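Local coordinates for protein tungsten-containing formylmethanofuran dehydrogenase 2 subunit C (Methanothermobacter wolfeii, PDB 5T5I) that forms one subunit of a tungsten-containing formylmethanofuran dehydrogenase, which by its family probably takes part in reducing carbon dioxide to formylmethanofuran in methanogenesis, at residues G133-S138 / D159-E164; G163-G168 / G182-N187; G201-G206 / H249-A254. All coordinates share one frame; numbering follows the deposited sequence.

In the fold
Four successive coils of a right-handed parallel beta-helix, and the loop between strands 241-247 and 256-261, are sampled here. Interactions 1 and 2 are buried and share G163 and E164; each sets one coil against the next, with 507 and 528 Å² of surface between the segments and four backbone-donated hydrogen bonds apiece, one of those in interaction 2 weak. They differ in their side chains: interaction 1 is rich in carboxylates, interaction 2 has a ring stack and a methionine contact. Interaction 3 starts one coil further on, joined to 182-187 by backbone bonds, but meets 249-254 over only 223 Å², partly buried, with apolar contacts and no hydrogen bond between its segments.

Interaction 1. Residues G133-S138 / D159-E164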
loop_
_atom_site.group_PDB
_atom_site.type_symbol
_atom_site.label_atom_id
_atom_site.label_comp_id
_atom_site.label_asym_id
_atom_site.label_seq_id
_atom_site.Cartn_x
_atom_site.Cartn_y
_atom_site.Cartn_z
ATOM N N GLY C 133 -8.033 -8.360 -38.456
ATOM C CA GLY C 133 -8.269 -9.221 -37.296
ATOM C C GLY C 133 -6.993 -9.710 -36.638
ATOM O O GLY C 133 -5.976 -9.007 -36.607
ATOM N N ASP C 134 -7.048 -10.929 -36.093
ATOM C CA ASP C 134 -5.894 -11.566 -35.469
ATOM C C ASP C 134 -5.052 -12.214 -36.569
ATOM O O ASP C 134 -5.540 -12.407 -37.689
ATOM C CB ASP C 134 -6.353 -12.661 -34.478
ATOM C CG ASP C 134 -7.289 -12.162 -33.385
ATOM O OD1 ASP C 134 -6.818 -11.432 -32.488
ATOM O OD2 ASP C 134 -8.497 -12.508 -33.425
ATOM N N TYR C 135 -3.790 -12.561 -36.245
ATOM C CA TYR C 135 -2.914 -13.337 -37.120
ATOM C C TYR C 135 -2.624 -12.714 -38.503
ATOM O O TYR C 135 -2.557 -13.435 -39.506
ATOM C CB TYR C 135 -3.479 -14.777 -37.295
ATOM C CG TYR C 135 -3.594 -15.573 -36.007
ATOM C CD1 TYR C 135 -2.461 -16.014 -35.335
ATOM C CD2 TYR C 135 -4.832 -15.936 -35.498
ATOM C CE1 TYR C 135 -2.561 -16.743 -34.149
ATOM C CE2 TYR C 135 -4.944 -16.672 -34.321
ATOM C CZ TYR C 135 -3.807 -17.077 -33.652
ATOM O OH TYR C 135 -3.920 -17.809 -32.492
ATOM N N VAL C 136 -2.391 -11.393 -38.557
ATOM C CA VAL C 136 -1.986 -10.756 -39.802
ATOM C C VAL C 136 -0.576 -11.301 -40.085
ATOM O O VAL C 136 0.279 -11.240 -39.199
ATOM C CB VAL C 136 -1.931 -9.208 -39.714
ATOM C CG1 VAL C 136 -1.375 -8.612 -41.004
ATOM C CG2 VAL C 136 -3.301 -8.604 -39.400
ATOM N N GLY C 137 -0.360 -11.837 -41.281
ATOM C CA GLY C 137 0.937 -12.372 -41.685
ATOM C C GLY C 137 1.496 -13.463 -40.791
ATOM O O GLY C 137 2.701 -13.506 -40.556
ATOM N N SER C 138 0.637 -14.355 -40.296
ATOM C CA SER C 138 1.019 -15.443 -39.382
ATOM C C SER C 138 1.398 -16.747 -40.111
ATOM O O SER C 138 1.364 -16.829 -41.337
ATOM C CB SER C 138 -0.152 -15.743 -38.444
ATOM O OG SER C 138 -1.144 -16.464 -39.154
ATOM N N ASP C 159 -5.508 -6.903 -34.307
ATOM C CA ASP C 159 -5.727 -7.523 -32.988
ATOM C C ASP C 159 -4.506 -8.286 -32.438
ATOM O O ASP C 159 -3.497 -7.636 -32.152
ATOM C CB ASP C 159 -6.996 -8.381 -33.044
ATOM C CG ASP C 159 -8.255 -7.601 -33.403
ATOM O OD1 ASP C 159 -8.335 -6.400 -33.048
ATOM O OD2 ASP C 159 -9.169 -8.193 -34.019
ATOM N N ASN C 160 -4.597 -9.615 -32.199
ATOM C CA ASN C 160 -3.515 -10.374 -31.578
ATOM C C ASN C 160 -2.630 -11.113 -32.541
ATOM O O ASN C 160 -3.063 -11.522 -33.614
ATOM C CB ASN C 160 -4.079 -11.421 -30.609
ATOM C CG ASN C 160 -4.726 -10.886 -29.362
ATOM O OD1 ASN C 160 -4.777 -9.687 -29.109
ATOM N ND2 ASN C 160 -5.147 -11.785 -28.501
ATOM N N GLU C 161 -1.403 -11.372 -32.081
ATOM C CA GLU C 161 -0.442 -12.252 -32.729
ATOM C C GLU C 161 -0.130 -11.898 -34.185
ATOM O O GLU C 161 0.020 -12.787 -35.029
ATOM C CB GLU C 161 -0.927 -13.715 -32.590
ATOM C CG GLU C 161 -1.077 -14.167 -31.141
ATOM C CD GLU C 161 -1.559 -15.597 -31.024
ATOM O OE1 GLU C 161 -0.725 -16.524 -31.141
ATOM O OE2 GLU C 161 -2.791 -15.794 -30.922
ATOM N N ILE C 162 0.012 -10.593 -34.481
ATOM C CA ILE C 162 0.386 -10.215 -35.830
ATOM C C ILE C 162 1.855 -10.667 -36.027
ATOM O O ILE C 162 2.655 -10.633 -35.083
ATOM C CB ILE C 162 0.181 -8.697 -36.151
ATOM C CG1 ILE C 162 1.133 -7.796 -35.364
ATOM C CG2 ILE C 162 -1.289 -8.241 -35.945
ATOM C CD1 ILE C 162 1.526 -6.597 -36.151
ATOM N N GLY C 163 2.161 -11.179 -37.199
ATOM C CA GLY C 163 3.494 -11.686 -37.505
ATOM C C GLY C 163 3.930 -12.884 -36.679
ATOM O O GLY C 163 5.121 -13.067 -36.418
ATOM N N GLU C 164 2.977 -13.716 -36.266
ATOM C CA GLU C 164 3.248 -14.933 -35.491
ATOM C C GLU C 164 4.170 -15.882 -36.288
ATOM O O GLU C 164 3.864 -16.209 -37.428
ATOM C CB GLU C 164 1.909 -15.598 -35.117
ATOM C CG GLU C 164 2.005 -16.934 -34.380
ATOM C CD GLU C 164 1.567 -18.159 -35.156
ATOM O OE1 GLU C 164 1.420 -18.063 -36.393
ATOM O OE2 GLU C 164 1.493 -19.250 -34.550
HETATM O O HOH W 1 -10.179 -10.674 -34.431
HETATM O O HOH W 2 4.455 -15.454 -40.016
#
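G133 and D159 open the contact with a backbone bond, D159 N to G133 O at 3.2 Å, the donor standing well above the carbonyl plane. At D134 the side chain takes over as acceptor: with CG beside the backbone N (chi1 -57°), OD1 reaches across to receive N160 N at 2.9 Å on its anti side, and the same oxygen lies 3.1 Å from D159 CB. The D134 and D159 carboxylates, their planes 52° apart, share a water that donates to OD2 of each, which would ease the repulsion between like charges; D134 OD2 is also bonded to S94 of the subunit fwdD chain. Y135 N then bonds to N160 O (2.9 Å, 169° at the hydrogen). The pairing of D134 with N160, V136 with I162 and S138 with E164 is that of successive coils of a parallel beta-helix, where equivalent type II turns, Y135-S138 and E161-E164, lie one above the other. The Y135 ring runs alongside E161, both pointing the same way, with OH 2.8 Å from E161 OE2. The hydroxyl is hydrogen-bonded to R141, W116 lies nearly parallel to the ring, and E161 OE1 forms a salt bridge with a basic side chain of another protein. V136 contributes its carbonyl to G163 N (2.7 Å, almost straight), while its CB packs on I162 CG2 at 3.9 Å. G137 O and E164 O are bridged by a second water. Last comes S138, whose CB meets E164 OE1 at 3.5 Å, an oxygen bonded to S139, a residue of the calcium site.

Interaction 2. Residues G163-G168 / G182-N187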
loop_
_atom_site.group_PDB
_atom_site.type_symbol
_atom_site.label_atom_id
_atom_site.label_comp_id
_atom_site.label_asym_id
_atom_site.label_seq_id
_atom_site.Cartn_x
_atom_site.Cartn_y
_atom_site.Cartn_z
ATOM N N GLY C 163 2.161 -11.179 -37.199
ATOM C CA GLY C 163 3.494 -11.686 -37.505
ATOM C C GLY C 163 3.930 -12.884 -36.679
ATOM O O GLY C 163 5.121 -13.067 -36.418
ATOM N N GLU C 164 2.977 -13.716 -36.266
ATOM C CA GLU C 164 3.248 -14.933 -35.491
ATOM C C GLU C 164 4.170 -15.882 -36.288
ATOM O O GLU C 164 3.864 -16.209 -37.428
ATOM C CB GLU C 164 1.909 -15.598 -35.117
ATOM C CG GLU C 164 2.005 -16.934 -34.380
ATOM C CD GLU C 164 1.567 -18.159 -35.156
ATOM O OE1 GLU C 164 1.420 -18.063 -36.393
ATOM O OE2 GLU C 164 1.493 -19.250 -34.550
ATOM N N TYR C 165 5.338 -16.245 -35.709
ATOM C CA TYR C 165 6.370 -17.088 -36.359
ATOM C C TYR C 165 6.902 -16.470 -37.696
ATOM O O TYR C 165 7.327 -17.197 -38.594
ATOM C CB TYR C 165 5.890 -18.551 -36.569
ATOM C CG TYR C 165 6.000 -19.439 -35.348
ATOM C CD1 TYR C 165 7.211 -20.015 -34.988
ATOM C CD2 TYR C 165 4.884 -19.745 -34.584
ATOM C CE1 TYR C 165 7.314 -20.854 -33.876
ATOM C CE2 TYR C 165 4.969 -20.583 -33.477
ATOM C CZ TYR C 165 6.189 -21.127 -33.116
ATOM O OH TYR C 165 6.252 -21.942 -32.017
ATOM N N MET C 166 6.937 -15.134 -37.799
ATOM C CA MET C 166 7.401 -14.443 -39.012
ATOM C C MET C 166 8.841 -14.832 -39.332
ATOM O O MET C 166 9.662 -14.916 -38.426
ATOM C CB MET C 166 7.294 -12.916 -38.825
ATOM C CG MET C 166 7.207 -12.141 -40.093
ATOM S SD MET C 166 7.145 -10.381 -39.682
ATOM C CE MET C 166 7.148 -9.669 -41.271
ATOM N N ASN C 167 9.128 -15.083 -40.608
ATOM C CA ASN C 167 10.446 -15.486 -41.104
ATOM C C ASN C 167 10.925 -14.646 -42.321
ATOM O O ASN C 167 11.615 -15.166 -43.196
ATOM C CB ASN C 167 10.364 -16.961 -41.501
ATOM C CG ASN C 167 11.676 -17.675 -41.505
ATOM O OD1 ASN C 167 12.681 -17.216 -40.937
ATOM N ND2 ASN C 167 11.686 -18.824 -42.161
ATOM N N GLY C 168 10.542 -13.380 -42.366
ATOM C CA GLY C 168 10.858 -12.468 -43.468
ATOM C C GLY C 168 9.669 -11.601 -43.836
ATOM O O GLY C 168 8.553 -11.834 -43.372
ATOM N N GLY C 182 4.404 -10.027 -33.050
ATOM C CA GLY C 182 5.718 -10.637 -33.243
ATOM C C GLY C 182 6.007 -11.853 -32.374
ATOM O O GLY C 182 7.178 -12.215 -32.186
ATOM N N ILE C 183 4.950 -12.500 -31.835
ATOM C CA ILE C 183 5.077 -13.729 -31.026
ATOM C C ILE C 183 5.886 -14.781 -31.825
ATOM O O ILE C 183 5.568 -15.033 -32.979
ATOM C CB ILE C 183 3.690 -14.278 -30.577
ATOM C CG1 ILE C 183 3.825 -15.471 -29.580
ATOM C CG2 ILE C 183 2.797 -14.661 -31.770
ATOM C CD1 ILE C 183 3.873 -15.067 -28.135
ATOM N N HIS C 184 6.952 -15.340 -31.231
ATOM C CA HIS C 184 7.821 -16.350 -31.894
ATOM C C HIS C 184 8.455 -15.862 -33.204
ATOM O O HIS C 184 8.843 -16.682 -34.017
ATOM C CB HIS C 184 7.074 -17.676 -32.158
ATOM C CG HIS C 184 6.809 -18.503 -30.957
ATOM N ND1 HIS C 184 7.822 -19.188 -30.319
ATOM C CD2 HIS C 184 5.636 -18.801 -30.374
ATOM C CE1 HIS C 184 7.229 -19.847 -29.335
ATOM N NE2 HIS C 184 5.908 -19.650 -29.355
ATOM N N MET C 185 8.635 -14.548 -33.391
ATOM C CA MET C 185 9.226 -14.023 -34.622
ATOM C C MET C 185 10.680 -14.505 -34.767
ATOM O O MET C 185 11.413 -14.526 -33.785
ATOM C CB MET C 185 9.162 -12.472 -34.571
ATOM C CG MET C 185 9.788 -11.771 -35.687
ATOM S SD MET C 185 9.594 -9.982 -35.396
ATOM C CE MET C 185 9.711 -9.429 -37.042
ATOM N N ASN C 186 11.059 -14.930 -35.986
ATOM C CA ASN C 186 12.418 -15.363 -36.332
ATOM C C ASN C 186 13.170 -14.326 -37.149
ATOM O O ASN C 186 14.377 -14.189 -36.985
ATOM C CB ASN C 186 12.384 -16.671 -37.138
ATOM C CG ASN C 186 12.126 -17.877 -36.306
ATOM O OD1 ASN C 186 11.225 -18.671 -36.593
ATOM N ND2 ASN C 186 13.019 -18.128 -35.366
ATOM N N ASN C 187 12.490 -13.691 -38.106
ATOM C CA ASN C 187 13.066 -12.690 -39.014
ATOM C C ASN C 187 11.944 -11.814 -39.548
ATOM O O ASN C 187 10.772 -12.192 -39.481
ATOM C CB ASN C 187 13.768 -13.385 -40.213
ATOM C CG ASN C 187 15.264 -13.526 -40.108
ATOM O OD1 ASN C 187 16.018 -12.713 -40.641
ATOM N ND2 ASN C 187 15.735 -14.640 -39.572
#
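Y165 and H184 lie side by side and point the same way, their rings in an offset stack with planes 5° apart and centroids separated by 4.3 Å. The offset puts H184 CB over the middle of the tyrosine ring, 3.5 Å from its centroid and close to the ring normal, a CH-pi contact; conversely, Y165 OH stands over the centre of the imidazole. In both residues CG is anti to the carbonyl carbon (chi1 -81° and -73°), which helps to explain the match. H184 NE2 is bonded to an acidic side chain of another protein chain, so the edge of the imidazole reaches that chain. Beside the stack, I183 CG2 packs obliquely against E164 CB and CG, at 3.6 Å from CG. Pointing roughly the opposite way from the rings, M166 and M185 run alongside each other, both extended beyond CG, with M166 SD 3.8 Å from M185 CE; both side chains touch I190 of strand 187-192. Between these groups the backbone is joined by Y165 N to I183 O (3.0 Å), while M166 O is gripped by two donors, N186 N at 2.8 Å and N187 N at 3.1 Å, the latter above the carbonyl plane. N167 and N187 form a parallel bridge. Type II turns G163-M166 and G182-M185, glycine over glycine, aromatic over aromatic and methionine over methionine, are the repeating corners of a parallel beta-helix.

Interaction 3. Residues G201-G206 / H249-A254; sequences GGEMAG and HAIKGA
I251 makes the closest approach of this contact, laying its CG1 3.5 Å from E203 O. Here a corner turn of the parallel beta-helix, just before strand 208-211, meets the loop between strands 241-247 and 256-261. The CA-CB bond of I251 points at the helix corner, and with chi1 at -63° CG1 stands beside the backbone N. The two branches then divide the work. CG1 and CD1 meet the E203 end, where CD1 comes 4.1 Å from E203 CB, whereas CG2 turns to A205 and stays 4.2 Å from its CB. A254 adds a methyl, CB lying 3.8 Å from M204 O, and its CA is at the same distance from A205 O. These few atoms are the close part, and at such separations they are van der Waals neighbours. The backbones themselves close up toward A205 and A254, whose CA atoms are 4.3 Å apart, against 6.1 Å for those of E203 and I251.

Away from I251 the contact thins out. G253 is exposed and gives up just 5 Å² to the other segment, G253 O remaining 4.4 Å from A205 O. E203 sends its carboxylate elsewhere, to a basic and an aromatic side chain of another protein chain.

Each segment is shaped by its own type II turn, G201-M204 and I251-A254, the second closed by a weak bond from A254 N to I251 O. Beyond the segments D248 bonds to E203 N and A250 N, and A205 has a backbone bond with K255. The absence of any hydrogen bond crossing between the segments is consistent with spacing set by van der Waals packing of aliphatic groups on the backbone and on A205 CB, while directional polar links come from flanking D248 and K255.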
loop_
_atom_site.group_PDB
_atom_site.type_symbol
_atom_site.label_atom_id
_atom_site.label_comp_id
_atom_site.label_asym_id
_atom_site.label_seq_id
_atom_site.Cartn_x
_atom_site.Cartn_y
_atom_site.Cartn_z
ATOM N N GLY C 201 6.958 -8.903 -29.030
ATOM C CA GLY C 201 8.151 -9.716 -29.185
ATOM C C GLY C 201 8.255 -10.909 -28.250
ATOM O O GLY C 201 9.348 -11.461 -28.097
ATOM N N GLY C 202 7.133 -11.317 -27.637
ATOM C CA GLY C 202 7.106 -12.475 -26.751
ATOM C C GLY C 202 7.675 -13.694 -27.451
ATOM O O GLY C 202 7.280 -13.987 -28.578
ATOM N N GLU C 203 8.684 -14.326 -26.845
ATOM C CA GLU C 203 9.363 -15.513 -27.381
ATOM C C GLU C 203 10.018 -15.301 -28.775
ATOM O O GLU C 203 10.261 -16.268 -29.492
ATOM C CB GLU C 203 8.401 -16.714 -27.375
ATOM C CG GLU C 203 7.995 -17.115 -25.968
ATOM C CD GLU C 203 6.847 -18.098 -25.963
ATOM O OE1 GLU C 203 5.681 -17.652 -26.027
ATOM O OE2 GLU C 203 7.122 -19.321 -25.938
ATOM N N MET C 204 10.365 -14.053 -29.141
ATOM C CA MET C 204 11.024 -13.818 -30.426
ATOM C C MET C 204 12.486 -14.319 -30.353
ATOM O O MET C 204 13.122 -14.250 -29.292
ATOM C CB MET C 204 10.960 -12.321 -30.844
ATOM C CG MET C 204 11.934 -11.418 -30.092
ATOM S SD MET C 204 11.810 -9.629 -30.424
ATOM C CE MET C 204 11.792 -9.589 -32.196
ATOM N N ALA C 205 12.985 -14.844 -31.478
ATOM C CA ALA C 205 14.373 -15.312 -31.630
ATOM C C ALA C 205 15.219 -14.379 -32.534
ATOM O O ALA C 205 16.443 -14.415 -32.478
ATOM C CB ALA C 205 14.358 -16.721 -32.211
ATOM N N GLY C 206 14.561 -13.547 -33.331
ATOM C CA GLY C 206 15.204 -12.635 -34.272
ATOM C C GLY C 206 14.194 -11.707 -34.914
ATOM O O GLY C 206 13.004 -11.756 -34.583
ATOM N N HIS C 249 15.085 -13.261 -24.088
ATOM C CA HIS C 249 16.051 -14.203 -23.530
ATOM C C HIS C 249 15.432 -15.411 -22.772
ATOM O O HIS C 249 16.187 -16.215 -22.240
ATOM C CB HIS C 249 17.112 -13.506 -22.696
ATOM C CG HIS C 249 17.904 -12.469 -23.428
ATOM N ND1 HIS C 249 17.913 -11.197 -22.926
ATOM C CD2 HIS C 249 18.624 -12.475 -24.582
ATOM C CE1 HIS C 249 18.650 -10.479 -23.743
ATOM N NE2 HIS C 249 19.089 -11.181 -24.749
ATOM N N ALA C 250 14.096 -15.612 -22.829
ATOM C CA ALA C 250 13.471 -16.867 -22.416
ATOM C C ALA C 250 13.819 -17.917 -23.495
ATOM O O ALA C 250 13.713 -19.101 -23.227
ATOM C CB ALA C 250 11.958 -16.728 -22.342
ATOM N N ILE C 251 14.174 -17.468 -24.728
ATOM C CA ILE C 251 14.549 -18.313 -25.875
ATOM C C ILE C 251 16.081 -18.398 -25.942
ATOM O O ILE C 251 16.762 -17.378 -25.804
ATOM C CB ILE C 251 13.962 -17.730 -27.190
ATOM C CG1 ILE C 251 12.411 -17.720 -27.159
ATOM C CG2 ILE C 251 14.482 -18.474 -28.448
ATOM C CD1 ILE C 251 11.712 -19.120 -27.324
ATOM N N LYS C 252 16.616 -19.595 -26.213
ATOM C CA LYS C 252 18.067 -19.788 -26.306
ATOM C C LYS C 252 18.617 -19.115 -27.555
ATOM O O LYS C 252 18.027 -19.248 -28.622
ATOM C CB LYS C 252 18.428 -21.287 -26.313
ATOM C CG LYS C 252 18.155 -21.965 -24.984
ATOM C CD LYS C 252 18.428 -23.464 -25.047
ATOM C CE LYS C 252 18.032 -24.141 -23.753
ATOM N NZ LYS C 252 18.103 -25.624 -23.840
ATOM N N GLY C 253 19.719 -18.376 -27.400
ATOM C CA GLY C 253 20.372 -17.688 -28.502
ATOM C C GLY C 253 19.555 -16.577 -29.146
ATOM O O GLY C 253 19.788 -16.259 -30.311
ATOM N N ALA C 254 18.606 -15.962 -28.397
ATOM C CA ALA C 254 17.716 -14.920 -28.928
ATOM C C ALA C 254 18.494 -13.657 -29.343
ATOM O O ALA C 254 19.370 -13.212 -28.609
ATOM C CB ALA C 254 16.662 -14.553 -27.889
#